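Side-chain contacts in Rubredoxin\:oxygen oxidoreductase (Desulfovibrio gigas, PDB 1E5D), which catalyses the four-electron reduction of one oxygen molecule to two water molecules, with a mu-oxo-diiron centre and flavin mononucleotide as cofactors: residues Lys207-Leu212 with Lys242-Ala247; Pro219-Ile222 with Val228-Arg231; Asn336-Ala341 with Ala393-Ala398; Gln327-Leu332 with Thr360-Asp365; Lys108-His113 with Trp119-Val124. One frame throughout, in Å; residues are numbered along the deposited sequence.

How the interactions relate
Two domains share these five contacts, and the diiron centre lies in one of them. Interactions 5, 1 and 2 lie in the lactamase-like part that carries it. The side chain of Tyr-243 in interaction 1 is about 10 Å from the bound mu-oxo-diiron. The side chains of Ile-222 in interaction 2 and Met-110 in interaction 5 are about 13 and 14 Å from the bound mu-oxo-diiron. In sequence, the hairpin of interaction 2 falls between the two helices of interaction 1, their nearest atoms about 7 Å apart. Interactions 3 and 4 belong to the flavodoxin-like domain and touch directly: Gly-339 N lies 2.6 Å from Asp-365 O, a probable hydrogen bond. Interactions 4 and 5 both reach the second subunit.

Interaction 1: Lys207-Leu212 with Lys242-Ala247; sequences KAIETL and KYVEYA
Ile-209 reaches across from helix 202-214 to Tyr-243 and Val-244 on helix 233-248, and its path illustrates how one branched side chain can use both its arms in a helix-helix contact. From CB, which points toward the partner helix, the chain divides. The CG2 branch comes to 4.0 Å from Val-244 CG2, methyl against methyl. The other branch runs through CG1, set beside the backbone N (chi1 -84°), and continues extended to CD1. That tip enters the angle between two neighbouring residues: Ile-209 CD1 lies 3.7 Å from Tyr-243 CB and equally 3.7 Å from Val-244 CG2. Val-244 therefore offers a single methyl, CG2, to both arms of the isoleucine, while Tyr-243 contributes the root of its side chain and not its ring.

Along the chain, the two helices come before and after the beta hairpin at one side of the six-stranded sheet of the lactamase-like domain, and helix 233-248 also leans on helix 183-198. Tyr-243 starts out toward Ile-209, at about a right angle to it, and then carries its ring elsewhere. The ring meets Tyr-194 edge-to-face, and its OH is hydrogen-bonded to Phe-167 N. This takes the tyrosine to within about 7 Å of the side chain of Asp-165, an iron ligand. On helix 233-248 itself, Lys-242 NZ makes a salt bridge to Glu-245 OE2 at 3.1 Å.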
# COMPACT_ATOMS: atom_id res chain seq x y z
N LYS A 207 -9.58 24.63 -19.38
CA LYS A 207 -10.81 25.18 -19.93
C LYS A 207 -11.44 26.19 -18.97
O LYS A 207 -11.71 27.34 -19.31
CB LYS A 207 -11.78 24.05 -20.26
CG LYS A 207 -12.41 24.15 -21.64
CD LYS A 207 -11.66 23.33 -22.68
CE LYS A 207 -12.45 22.10 -23.09
NZ LYS A 207 -12.10 21.63 -24.47
N ALA A 208 -11.69 25.73 -17.75
CA ALA A 208 -12.35 26.57 -16.75
C ALA A 208 -11.60 27.88 -16.57
O ALA A 208 -12.14 28.96 -16.39
CB ALA A 208 -12.46 25.83 -15.43
N ILE A 209 -10.27 27.79 -16.59
CA ILE A 209 -9.52 29.02 -16.39
C ILE A 209 -9.68 29.91 -17.61
O ILE A 209 -9.73 31.13 -17.54
CB ILE A 209 -8.04 28.71 -16.12
CG1 ILE A 209 -7.77 28.37 -14.65
CG2 ILE A 209 -7.16 29.85 -16.60
CD1 ILE A 209 -6.36 27.88 -14.38
N GLU A 210 -9.77 29.28 -18.77
CA GLU A 210 -10.04 30.02 -20.00
C GLU A 210 -11.35 30.78 -19.89
O GLU A 210 -11.43 31.97 -20.16
CB GLU A 210 -10.10 29.07 -21.18
CG GLU A 210 -9.71 29.66 -22.52
CD GLU A 210 -9.90 28.63 -23.63
OE1 GLU A 210 -11.07 28.29 -23.91
OE2 GLU A 210 -8.89 28.17 -24.20
N THR A 211 -12.40 30.07 -19.48
CA THR A 211 -13.70 30.74 -19.46
C THR A 211 -13.80 31.77 -18.35
O THR A 211 -14.47 32.80 -18.51
CB THR A 211 -14.85 29.72 -19.36
OG1 THR A 211 -15.32 29.63 -18.02
CG2 THR A 211 -14.34 28.35 -19.76
N LEU A 212 -13.14 31.57 -17.21
CA LEU A 212 -13.31 32.60 -16.18
C LEU A 212 -12.65 33.89 -16.64
O LEU A 212 -13.14 35.00 -16.44
CB LEU A 212 -12.78 32.14 -14.83
CG LEU A 212 -13.47 31.06 -14.02
CD1 LEU A 212 -14.27 31.64 -12.85
CD2 LEU A 212 -14.41 30.20 -14.87
N LYS A 242 0.02 29.46 -11.80
CA LYS A 242 0.42 28.15 -11.30
C LYS A 242 -0.51 27.04 -11.73
O LYS A 242 -0.04 26.00 -12.19
CB LYS A 242 0.53 28.24 -9.77
CG LYS A 242 1.86 28.87 -9.37
CD LYS A 242 2.97 27.82 -9.43
CE LYS A 242 4.24 28.40 -10.01
NZ LYS A 242 5.37 27.42 -9.99
N TYR A 243 -1.82 27.24 -11.59
CA TYR A 243 -2.76 26.19 -11.96
C TYR A 243 -2.59 25.81 -13.42
O TYR A 243 -2.63 24.64 -13.78
CB TYR A 243 -4.22 26.59 -11.67
CG TYR A 243 -4.67 25.93 -10.38
CD1 TYR A 243 -3.82 26.02 -9.28
CD2 TYR A 243 -5.85 25.23 -10.26
CE1 TYR A 243 -4.17 25.44 -8.08
CE2 TYR A 243 -6.20 24.64 -9.05
CZ TYR A 243 -5.35 24.75 -7.96
OH TYR A 243 -5.67 24.17 -6.75
N VAL A 244 -2.40 26.84 -14.24
CA VAL A 244 -2.13 26.61 -15.66
C VAL A 244 -0.87 25.78 -15.82
O VAL A 244 -0.82 24.78 -16.52
CB VAL A 244 -2.00 27.94 -16.43
CG1 VAL A 244 -1.55 27.69 -17.86
CG2 VAL A 244 -3.31 28.71 -16.39
N GLU A 245 0.19 26.21 -15.15
CA GLU A 245 1.44 25.45 -15.12
C GLU A 245 1.22 24.04 -14.58
O GLU A 245 1.71 23.06 -15.14
CB GLU A 245 2.45 26.19 -14.25
CG GLU A 245 3.81 25.54 -14.12
CD GLU A 245 4.74 26.40 -13.28
OE1 GLU A 245 4.50 27.63 -13.24
OE2 GLU A 245 5.69 25.85 -12.67
N TYR A 246 0.49 23.92 -13.47
CA TYR A 246 0.24 22.58 -12.95
C TYR A 246 -0.48 21.73 -14.00
O TYR A 246 -0.10 20.58 -14.22
CB TYR A 246 -0.58 22.59 -11.65
CG TYR A 246 0.09 23.32 -10.52
CD1 TYR A 246 1.48 23.43 -10.49
CD2 TYR A 246 -0.63 23.91 -9.49
CE1 TYR A 246 2.13 24.09 -9.47
CE2 TYR A 246 0.02 24.58 -8.46
CZ TYR A 246 1.40 24.66 -8.46
OH TYR A 246 2.08 25.32 -7.46
N ALA A 247 -1.51 22.28 -14.63
CA ALA A 247 -2.29 21.50 -15.58
C ALA A 247 -1.51 21.17 -16.84
O ALA A 247 -1.80 20.17 -17.51
CB ALA A 247 -3.58 22.23 -15.95

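Interaction 2: Pro219-Ile222 with Val228-Arg231; sequences PEFI and VIFR
Phe-221 and Arg-231 face each other across a short antiparallel pairing, and their first torsions help to decide how they meet. In Phe-221, CG stands beside the backbone N and opposite the carbonyl carbon (chi1 -72°); in Arg-231, CG is turned opposite its own N (chi1 -179°). With these settings the two side chains run alongside each other in the same direction, and Phe-221 CE1 comes to 3.3 Å from Arg-231 CG. The aliphatic start of the arginine makes this contact. Its guanidinium plane is inclined 74° to the phenyl ring and does not stack on it; the charge is taken up by Asp-179 in a salt bridge and by Phe-177 in a cation-pi contact. Ile-229 CG2 approaches the phenyl ring at its edge, in plane, 4.0 Å from Phe-221 CD1.

The next pair along the strands, Ile-222 with Phe-230, is hydrogen-bonded. Ile-222 N donates to Phe-230 O at 2.9 Å, and Phe-230 N returns a bond of 2.9 Å to Ile-222 O. Phe-230 O also receives a CA-H...O contact from Phe-221 CA, at 3.0 Å. On the opposite face of the sheet from Phe-221, Ile-222 CB and Phe-230 CB are 3.9 Å apart.

The pairing is a beta hairpin, strand 230-231 being the outermost, within this chain, of a six-stranded mixed sheet of the lactamase-like domain. Ile-222 and Phe-230 pack on helix 233-248, Phe-230 also on helix 183-198, while Phe-221 and Ile-229 touch Ile-6 of strand 4-7.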
# COMPACT_ATOMS: atom_id res chain seq x y z
N PRO A 219 -9.54 38.40 -10.06
CA PRO A 219 -9.75 38.55 -8.62
C PRO A 219 -8.68 39.37 -7.91
O PRO A 219 -7.53 39.41 -8.33
CB PRO A 219 -9.70 37.10 -8.11
CG PRO A 219 -9.85 36.24 -9.33
CD PRO A 219 -9.17 37.02 -10.43
N GLU A 220 -9.11 39.99 -6.83
CA GLU A 220 -8.27 40.66 -5.85
C GLU A 220 -8.10 39.75 -4.64
O GLU A 220 -7.16 39.85 -3.88
CB GLU A 220 -8.85 42.01 -5.43
CG GLU A 220 -7.93 43.18 -5.74
CD GLU A 220 -8.52 44.17 -6.73
OE1 GLU A 220 -9.23 45.10 -6.27
OE2 GLU A 220 -8.30 44.04 -7.95
N PHE A 221 -9.06 38.85 -4.51
CA PHE A 221 -9.14 37.83 -3.49
C PHE A 221 -9.60 36.49 -4.03
O PHE A 221 -10.69 36.40 -4.63
CB PHE A 221 -10.15 38.25 -2.42
CG PHE A 221 -9.68 39.38 -1.53
CD1 PHE A 221 -8.86 39.10 -0.45
CD2 PHE A 221 -10.07 40.68 -1.79
CE1 PHE A 221 -8.43 40.13 0.37
CE2 PHE A 221 -9.65 41.71 -0.96
CZ PHE A 221 -8.83 41.43 0.11
N ILE A 222 -8.81 35.43 -3.82
CA ILE A 222 -9.37 34.11 -4.09
C ILE A 222 -9.54 33.36 -2.77
O ILE A 222 -8.61 33.29 -1.99
CB ILE A 222 -8.52 33.25 -5.04
CG1 ILE A 222 -8.49 33.82 -6.46
CG2 ILE A 222 -9.02 31.81 -5.00
CD1 ILE A 222 -7.31 33.36 -7.29
N VAL A 228 -4.90 29.19 2.99
CA VAL A 228 -4.96 30.65 3.10
C VAL A 228 -5.71 31.28 1.94
O VAL A 228 -5.91 30.69 0.88
CB VAL A 228 -3.55 31.26 3.18
CG1 VAL A 228 -2.85 30.77 4.44
CG2 VAL A 228 -2.75 30.91 1.94
N ILE A 229 -6.13 32.51 2.20
CA ILE A 229 -6.81 33.30 1.18
C ILE A 229 -5.80 34.04 0.31
O ILE A 229 -4.82 34.57 0.82
CB ILE A 229 -7.76 34.31 1.85
CG1 ILE A 229 -9.01 33.65 2.43
CG2 ILE A 229 -8.12 35.43 0.89
CD1 ILE A 229 -9.54 34.36 3.66
N PHE A 230 -6.04 34.07 -1.00
CA PHE A 230 -5.15 34.82 -1.89
C PHE A 230 -5.57 36.29 -1.89
O PHE A 230 -6.63 36.64 -2.40
CB PHE A 230 -5.18 34.25 -3.31
CG PHE A 230 -4.51 32.88 -3.38
CD1 PHE A 230 -3.14 32.78 -3.53
CD2 PHE A 230 -5.26 31.72 -3.27
CE1 PHE A 230 -2.52 31.55 -3.57
CE2 PHE A 230 -4.65 30.48 -3.31
CZ PHE A 230 -3.27 30.40 -3.45
N ARG A 231 -4.71 37.12 -1.30
CA ARG A 231 -5.04 38.53 -1.10
C ARG A 231 -4.19 39.43 -1.98
O ARG A 231 -2.98 39.54 -1.81
CB ARG A 231 -4.86 38.88 0.37
CG ARG A 231 -5.16 40.31 0.78
CD ARG A 231 -4.17 40.72 1.85
NE ARG A 231 -4.70 40.76 3.20
CZ ARG A 231 -3.98 40.52 4.29
NH1 ARG A 231 -2.69 40.22 4.20
NH2 ARG A 231 -4.54 40.58 5.49

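Interaction 3: Asn336-Ala341 with Ala393-Ala398; sequences NKIGGA and ARALKA
Ile-338 points its side chain end-on at a helix, and it meets Ala-395 and Leu-396 more through their backbone than through their side chains. The terminal methyl does all the touching. Ile-338 CD1 sits 3.4 Å from Leu-396 N and 3.6 Å from Leu-396 CA, with Ala-395 C at 3.7 Å, so that it rests directly over the peptide linking the two residues. The two beta carbons stand at the borders of this seat: Ala-395 CB, which points toward the strand, is 3.8 Å from Ile-338 CD1, and Leu-396 CB is 4.1 Å from the same methyl. The small side chain of Ala-395 probably helps to leave room for the tip. The reach depends on the isoleucine's long arm, whose CG1 lies opposite the carbonyl carbon (chi1 -71°) and carries CD1 outward in a nearly extended line.

In the flavodoxin-like domain, a five-stranded parallel sheet is covered by helices, and here its strand 338-345, which lies between strands 306-310 and 371-374, is met by the C-terminal helix 379-400. Ile-338 touches that helix at Ile-392 and Lys-399 as well, and with Ala-395 and Leu-396 these residues form a single stripe along it. Around the same side chain, Ala-306 of the adjoining strand and Pro-367 in a loop add further apolar contacts. Lys-337, just before the strand, starts away from the helix, and its NZ is hydrogen-bonded to the carbonyl oxygens of Ile-301 and Ala-304.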
# COMPACT_ATOMS: atom_id res chain seq x y z
N ASN A 336 2.97 13.64 -20.17
CA ASN A 336 4.26 14.08 -20.68
C ASN A 336 5.42 13.61 -19.81
O ASN A 336 6.25 14.38 -19.34
CB ASN A 336 4.33 15.60 -20.81
CG ASN A 336 3.04 16.24 -21.28
OD1 ASN A 336 2.53 16.01 -22.37
ND2 ASN A 336 2.52 17.09 -20.40
N LYS A 337 5.46 12.30 -19.62
CA LYS A 337 6.49 11.69 -18.79
C LYS A 337 7.19 10.57 -19.53
O LYS A 337 6.56 9.86 -20.32
CB LYS A 337 5.87 11.14 -17.50
CG LYS A 337 6.21 11.98 -16.28
CD LYS A 337 4.97 12.67 -15.72
CE LYS A 337 5.08 14.17 -15.92
NZ LYS A 337 5.21 14.95 -14.67
N ILE A 338 8.48 10.42 -19.28
CA ILE A 338 9.20 9.27 -19.81
C ILE A 338 9.29 8.20 -18.72
O ILE A 338 9.67 8.49 -17.59
CB ILE A 338 10.62 9.64 -20.28
CG1 ILE A 338 10.63 10.49 -21.55
CG2 ILE A 338 11.47 8.39 -20.44
CD1 ILE A 338 11.90 11.31 -21.70
N GLY A 339 8.92 6.98 -19.07
CA GLY A 339 8.94 5.87 -18.15
C GLY A 339 10.23 5.06 -18.23
O GLY A 339 10.99 5.18 -19.18
N GLY A 340 10.44 4.26 -17.20
CA GLY A 340 11.56 3.37 -16.99
C GLY A 340 11.19 2.29 -16.00
O GLY A 340 10.31 2.49 -15.15
N ALA A 341 11.84 1.13 -16.09
CA ALA A 341 11.56 0.05 -15.16
C ALA A 341 12.79 -0.81 -14.92
O ALA A 341 13.70 -0.93 -15.73
CB ALA A 341 10.41 -0.81 -15.65
N ALA A 393 17.71 9.66 -20.13
CA ALA A 393 18.10 11.07 -20.03
C ALA A 393 18.25 11.70 -21.41
O ALA A 393 17.92 12.87 -21.59
CB ALA A 393 19.39 11.22 -19.25
N ARG A 394 18.76 10.93 -22.37
CA ARG A 394 18.95 11.50 -23.70
C ARG A 394 17.59 11.95 -24.21
O ARG A 394 17.40 13.06 -24.70
CB ARG A 394 19.57 10.50 -24.67
CG ARG A 394 20.85 10.98 -25.34
CD ARG A 394 21.98 9.98 -25.20
NE ARG A 394 23.01 10.42 -24.27
CZ ARG A 394 24.21 9.86 -24.14
NH1 ARG A 394 24.53 8.81 -24.89
NH2 ARG A 394 25.09 10.33 -23.27
N ALA A 395 16.64 11.03 -24.07
CA ALA A 395 15.28 11.31 -24.51
C ALA A 395 14.70 12.50 -23.76
O ALA A 395 14.00 13.32 -24.37
CB ALA A 395 14.42 10.07 -24.30
N LEU A 396 14.99 12.60 -22.47
CA LEU A 396 14.52 13.73 -21.68
C LEU A 396 15.00 15.05 -22.29
O LEU A 396 14.19 15.91 -22.61
CB LEU A 396 14.99 13.65 -20.23
CG LEU A 396 14.01 14.00 -19.12
CD1 LEU A 396 14.77 14.34 -17.85
CD2 LEU A 396 13.07 15.13 -19.51
N LYS A 397 16.31 15.16 -22.44
CA LYS A 397 16.95 16.36 -22.98
C LYS A 397 16.26 16.84 -24.26
O LYS A 397 15.88 18.01 -24.35
CB LYS A 397 18.43 16.10 -23.25
CG LYS A 397 19.35 16.49 -22.11
CD LYS A 397 20.55 15.56 -22.00
CE LYS A 397 21.03 15.41 -20.56
NZ LYS A 397 22.05 14.33 -20.43
N ALA A 398 16.12 15.93 -25.22
CA ALA A 398 15.44 16.21 -26.47
C ALA A 398 14.13 16.96 -26.26
O ALA A 398 13.93 18.03 -26.82
CB ALA A 398 15.15 14.92 -27.23

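Interaction 4: Gln327-Leu332 with Thr360-Asp365; sequences QYIKGL and TGMGFD
Lys-330 and Met-362 make the nearest backbone approach, their CA atoms 6.1 Å apart, where helix 320-331 passes the end of helix 350-361. The thioether of Met-362 bridges this gap. Its CG packs 4.0 Å from Lys-330 CB, and its sulfur moves on to the helix backbone, Met-362 SD standing 3.9 Å from Lys-330 CA. Beside that backbone position, SD also meets the branch methyl of Ile-329, with Ile-329 CG2 at 4.2 Å; the isoleucine and methionine side chains lie at about a right angle. Methionine thus covers two consecutive residues of the opposing helix.

Both helices belong to the flavodoxin-like domain, following one another with strand 338-345 between them. Helix 350-361 closes in a Schellman motif: Gly-363 takes a positive phi of 83°, and Gly-363 N bonds to Thr-360 O at 2.9 Å. The helix ends there, just after Met-362, and Phe-364, which is buried, packs on Leu-359 and Pro-334.

Lys-330 is extended through its first three torsions and bends only at the last (chi4 97°), which leaves NZ 3.9 Å from Gly-361 O, near that carbonyl but too distant for a hydrogen bond. Its side chain also touches Trp-358. Other residues of the same turn pack against the second subunit, Gln-327 on Ile-318 and Tyr-328 on Pro-320 of that other chain.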
# COMPACT_ATOMS: atom_id res chain seq x y z
N GLN A 327 -1.09 2.27 -8.77
CA GLN A 327 -2.53 2.45 -8.85
C GLN A 327 -2.89 3.92 -8.59
O GLN A 327 -3.62 4.54 -9.35
CB GLN A 327 -3.31 1.57 -7.87
CG GLN A 327 -4.83 1.67 -8.04
CD GLN A 327 -5.23 1.28 -9.45
OE1 GLN A 327 -5.07 0.12 -9.84
NE2 GLN A 327 -5.73 2.24 -10.23
N TYR A 328 -2.35 4.44 -7.49
CA TYR A 328 -2.62 5.83 -7.13
C TYR A 328 -2.25 6.74 -8.29
O TYR A 328 -3.02 7.60 -8.71
CB TYR A 328 -1.83 6.23 -5.90
CG TYR A 328 -2.12 7.61 -5.37
CD1 TYR A 328 -3.31 7.85 -4.70
CD2 TYR A 328 -1.22 8.66 -5.50
CE1 TYR A 328 -3.60 9.10 -4.20
CE2 TYR A 328 -1.51 9.92 -5.00
CZ TYR A 328 -2.71 10.14 -4.35
OH TYR A 328 -3.02 11.38 -3.84
N ILE A 329 -1.04 6.51 -8.80
CA ILE A 329 -0.50 7.40 -9.82
C ILE A 329 -1.29 7.32 -11.12
O ILE A 329 -1.62 8.34 -11.72
CB ILE A 329 0.98 7.10 -10.08
CG1 ILE A 329 1.86 7.35 -8.85
CG2 ILE A 329 1.47 7.90 -11.27
CD1 ILE A 329 3.31 7.01 -9.15
N LYS A 330 -1.61 6.09 -11.53
CA LYS A 330 -2.35 5.92 -12.77
C LYS A 330 -3.65 6.72 -12.77
O LYS A 330 -4.03 7.31 -13.78
CB LYS A 330 -2.62 4.44 -13.01
CG LYS A 330 -3.60 4.15 -14.14
CD LYS A 330 -3.69 2.65 -14.35
CE LYS A 330 -4.72 2.29 -15.41
NZ LYS A 330 -4.06 2.08 -16.73
N GLY A 331 -4.33 6.74 -11.63
CA GLY A 331 -5.59 7.45 -11.51
C GLY A 331 -5.40 8.95 -11.67
O GLY A 331 -6.30 9.66 -12.12
N LEU A 332 -4.23 9.46 -11.29
CA LEU A 332 -4.09 10.92 -11.33
C LEU A 332 -3.68 11.42 -12.70
O LEU A 332 -3.51 12.62 -12.92
CB LEU A 332 -3.09 11.33 -10.24
CG LEU A 332 -3.69 11.24 -8.82
CD1 LEU A 332 -2.60 11.33 -7.77
CD2 LEU A 332 -4.75 12.32 -8.62
N THR A 360 3.59 1.94 -19.77
CA THR A 360 3.00 2.04 -21.10
C THR A 360 1.50 2.31 -21.01
O THR A 360 0.94 3.13 -21.73
CB THR A 360 3.26 0.76 -21.90
OG1 THR A 360 4.67 0.62 -22.12
CG2 THR A 360 2.61 0.85 -23.28
N GLY A 361 0.80 1.63 -20.10
CA GLY A 361 -0.63 1.86 -19.99
C GLY A 361 -0.96 3.26 -19.53
O GLY A 361 -2.09 3.73 -19.69
N MET A 362 0.01 3.97 -18.96
CA MET A 362 -0.25 5.32 -18.47
C MET A 362 0.12 6.34 -19.55
O MET A 362 -0.01 7.54 -19.34
CB MET A 362 0.54 5.64 -17.21
CG MET A 362 0.01 5.01 -15.94
SD MET A 362 1.08 5.33 -14.52
CE MET A 362 1.71 3.68 -14.20
N GLY A 363 0.57 5.79 -20.67
CA GLY A 363 0.94 6.58 -21.83
C GLY A 363 2.35 7.12 -21.72
O GLY A 363 2.73 8.08 -22.40
N PHE A 364 3.14 6.51 -20.85
CA PHE A 364 4.51 6.95 -20.65
C PHE A 364 5.39 6.53 -21.82
O PHE A 364 5.16 5.48 -22.42
CB PHE A 364 5.06 6.37 -19.34
CG PHE A 364 4.51 7.06 -18.10
CD1 PHE A 364 3.33 7.78 -18.14
CD2 PHE A 364 5.19 6.98 -16.89
CE1 PHE A 364 2.84 8.41 -17.02
CE2 PHE A 364 4.70 7.61 -15.76
CZ PHE A 364 3.52 8.32 -15.82
N ASP A 365 6.41 7.32 -22.14
CA ASP A 365 7.36 6.94 -23.18
C ASP A 365 8.48 6.08 -22.58
O ASP A 365 9.11 6.46 -21.60
CB ASP A 365 7.94 8.16 -23.88
CG ASP A 365 6.91 8.98 -24.65
OD1 ASP A 365 5.71 8.62 -24.70
OD2 ASP A 365 7.31 10.02 -25.22

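Interaction 5: Lys108-His113 with Trp119-Val124; sequences KAMESH and WPVQVV
A Met-aromatic contact between Met-110 and Trp-119 lies within the beta-alpha-beta unit of strand 99-103, helix 104-114 and strand 121-124, joining the helix to the approach to the last strand. Met-110 is extended from the helix, CG opposite the backbone N (chi1 -170°), which carries its sulfur toward the strand. There SD lies at the edge of the indole, 5.1 Å from the centroid of the six-membered ring of Trp-119 and 88° from the ring normal. The nearest ring atom to it is Trp-119 CE3, at 3.9 Å from Met-110 SD, while Met-110 CG comes to 4.0 Å from Trp-119 CZ3. On strand 121-124, outermost within this chain in the seven-stranded sheet of the lactamase-like domain, Val-121 supplies a second apolar partner: its CG2 is 3.7 Å from Met-110 SD, the two side chains passing alongside each other, headed opposite ways. The indole is further held by stacking on Tyr-116 and by Leu-88 and Ile-92 of helix 88-95.

Met-110 also packs on Leu-80, Leu-88 and Thr-102, its side chain about 9 Å from that of His-79, an iron ligand. Nearby on the helix, Ser-112 OG is hydrogen-bonded to Asn-375 OD1 of the second subunit.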
# COMPACT_ATOMS: atom_id res chain seq x y z
N LYS A 108 -28.00 17.19 -7.29
CA LYS A 108 -27.98 15.75 -7.49
C LYS A 108 -27.21 15.08 -6.35
O LYS A 108 -27.72 14.23 -5.62
CB LYS A 108 -27.33 15.41 -8.83
CG LYS A 108 -28.16 14.58 -9.79
CD LYS A 108 -29.21 15.40 -10.53
CE LYS A 108 -30.52 14.64 -10.64
NZ LYS A 108 -31.60 15.23 -9.79
N ALA A 109 -25.95 15.49 -6.21
CA ALA A 109 -25.11 14.93 -5.15
C ALA A 109 -25.72 15.24 -3.79
O ALA A 109 -25.56 14.50 -2.81
CB ALA A 109 -23.71 15.48 -5.27
N MET A 110 -26.46 16.35 -3.70
CA MET A 110 -27.00 16.68 -2.38
C MET A 110 -28.04 15.64 -1.97
O MET A 110 -28.23 15.37 -0.78
CB MET A 110 -27.58 18.08 -2.38
CG MET A 110 -27.94 18.61 -1.00
SD MET A 110 -28.61 20.28 -1.13
CE MET A 110 -27.11 21.17 -1.55
N GLU A 111 -28.73 15.02 -2.93
CA GLU A 111 -29.72 14.04 -2.49
C GLU A 111 -29.07 12.70 -2.15
O GLU A 111 -29.49 12.09 -1.15
CB GLU A 111 -30.82 13.82 -3.52
CG GLU A 111 -30.73 14.68 -4.77
CD GLU A 111 -31.77 14.31 -5.81
OE1 GLU A 111 -31.48 13.43 -6.64
OE2 GLU A 111 -32.87 14.90 -5.79
N SER A 112 -28.10 12.23 -2.92
CA SER A 112 -27.49 10.93 -2.64
C SER A 112 -26.56 10.96 -1.44
O SER A 112 -26.14 9.93 -0.93
CB SER A 112 -26.73 10.45 -3.88
OG SER A 112 -25.78 11.42 -4.29
N HIS A 113 -26.23 12.15 -0.96
CA HIS A 113 -25.50 12.30 0.29
C HIS A 113 -26.47 12.50 1.45
O HIS A 113 -26.29 11.91 2.52
CB HIS A 113 -24.53 13.47 0.27
CG HIS A 113 -23.20 13.26 -0.34
ND1 HIS A 113 -22.94 13.33 -1.69
CD2 HIS A 113 -22.00 12.97 0.23
CE1 HIS A 113 -21.67 13.10 -1.92
NE2 HIS A 113 -21.07 12.87 -0.76
N TRP A 119 -36.08 20.55 1.78
CA TRP A 119 -35.08 21.61 1.81
C TRP A 119 -35.33 22.61 0.69
O TRP A 119 -35.60 22.19 -0.44
CB TRP A 119 -33.67 21.04 1.67
CG TRP A 119 -33.13 20.33 2.86
CD1 TRP A 119 -33.76 20.05 4.04
CD2 TRP A 119 -31.80 19.81 3.00
NE1 TRP A 119 -32.91 19.39 4.89
CE2 TRP A 119 -31.71 19.22 4.28
CE3 TRP A 119 -30.68 19.77 2.16
CZ2 TRP A 119 -30.54 18.61 4.74
CZ3 TRP A 119 -29.53 19.17 2.62
CH2 TRP A 119 -29.46 18.59 3.89
N PRO A 120 -35.23 23.90 0.97
CA PRO A 120 -35.45 24.89 -0.09
C PRO A 120 -34.25 24.96 -1.03
O PRO A 120 -33.60 25.99 -1.17
CB PRO A 120 -35.56 26.21 0.68
CG PRO A 120 -34.76 25.98 1.92
CD PRO A 120 -34.91 24.52 2.25
N VAL A 121 -33.97 23.84 -1.69
CA VAL A 121 -32.88 23.79 -2.66
C VAL A 121 -33.30 24.50 -3.94
O VAL A 121 -34.40 24.32 -4.45
CB VAL A 121 -32.47 22.34 -2.96
CG1 VAL A 121 -31.38 22.30 -4.02
CG2 VAL A 121 -32.01 21.66 -1.69
N GLN A 122 -32.40 25.33 -4.46
CA GLN A 122 -32.65 26.02 -5.71
C GLN A 122 -31.38 25.95 -6.55
O GLN A 122 -30.33 26.43 -6.14
CB GLN A 122 -33.05 27.48 -5.49
CG GLN A 122 -34.01 28.02 -6.54
CD GLN A 122 -33.58 29.33 -7.16
OE1 GLN A 122 -33.94 30.41 -6.67
NE2 GLN A 122 -32.82 29.27 -8.25
N VAL A 123 -31.50 25.34 -7.72
CA VAL A 123 -30.39 25.14 -8.64
C VAL A 123 -30.01 26.43 -9.36
O VAL A 123 -30.87 27.08 -9.96
CB VAL A 123 -30.77 24.08 -9.69
CG1 VAL A 123 -29.76 24.05 -10.84
CG2 VAL A 123 -30.89 22.73 -9.00
N VAL A 124 -28.73 26.78 -9.31
CA VAL A 124 -28.24 27.91 -10.10
C VAL A 124 -27.50 27.37 -11.33
O VAL A 124 -27.02 26.25 -11.32
CB VAL A 124 -27.33 28.85 -9.30
CG1 VAL A 124 -28.16 29.58 -8.26
CG2 VAL A 124 -26.19 28.09 -8.63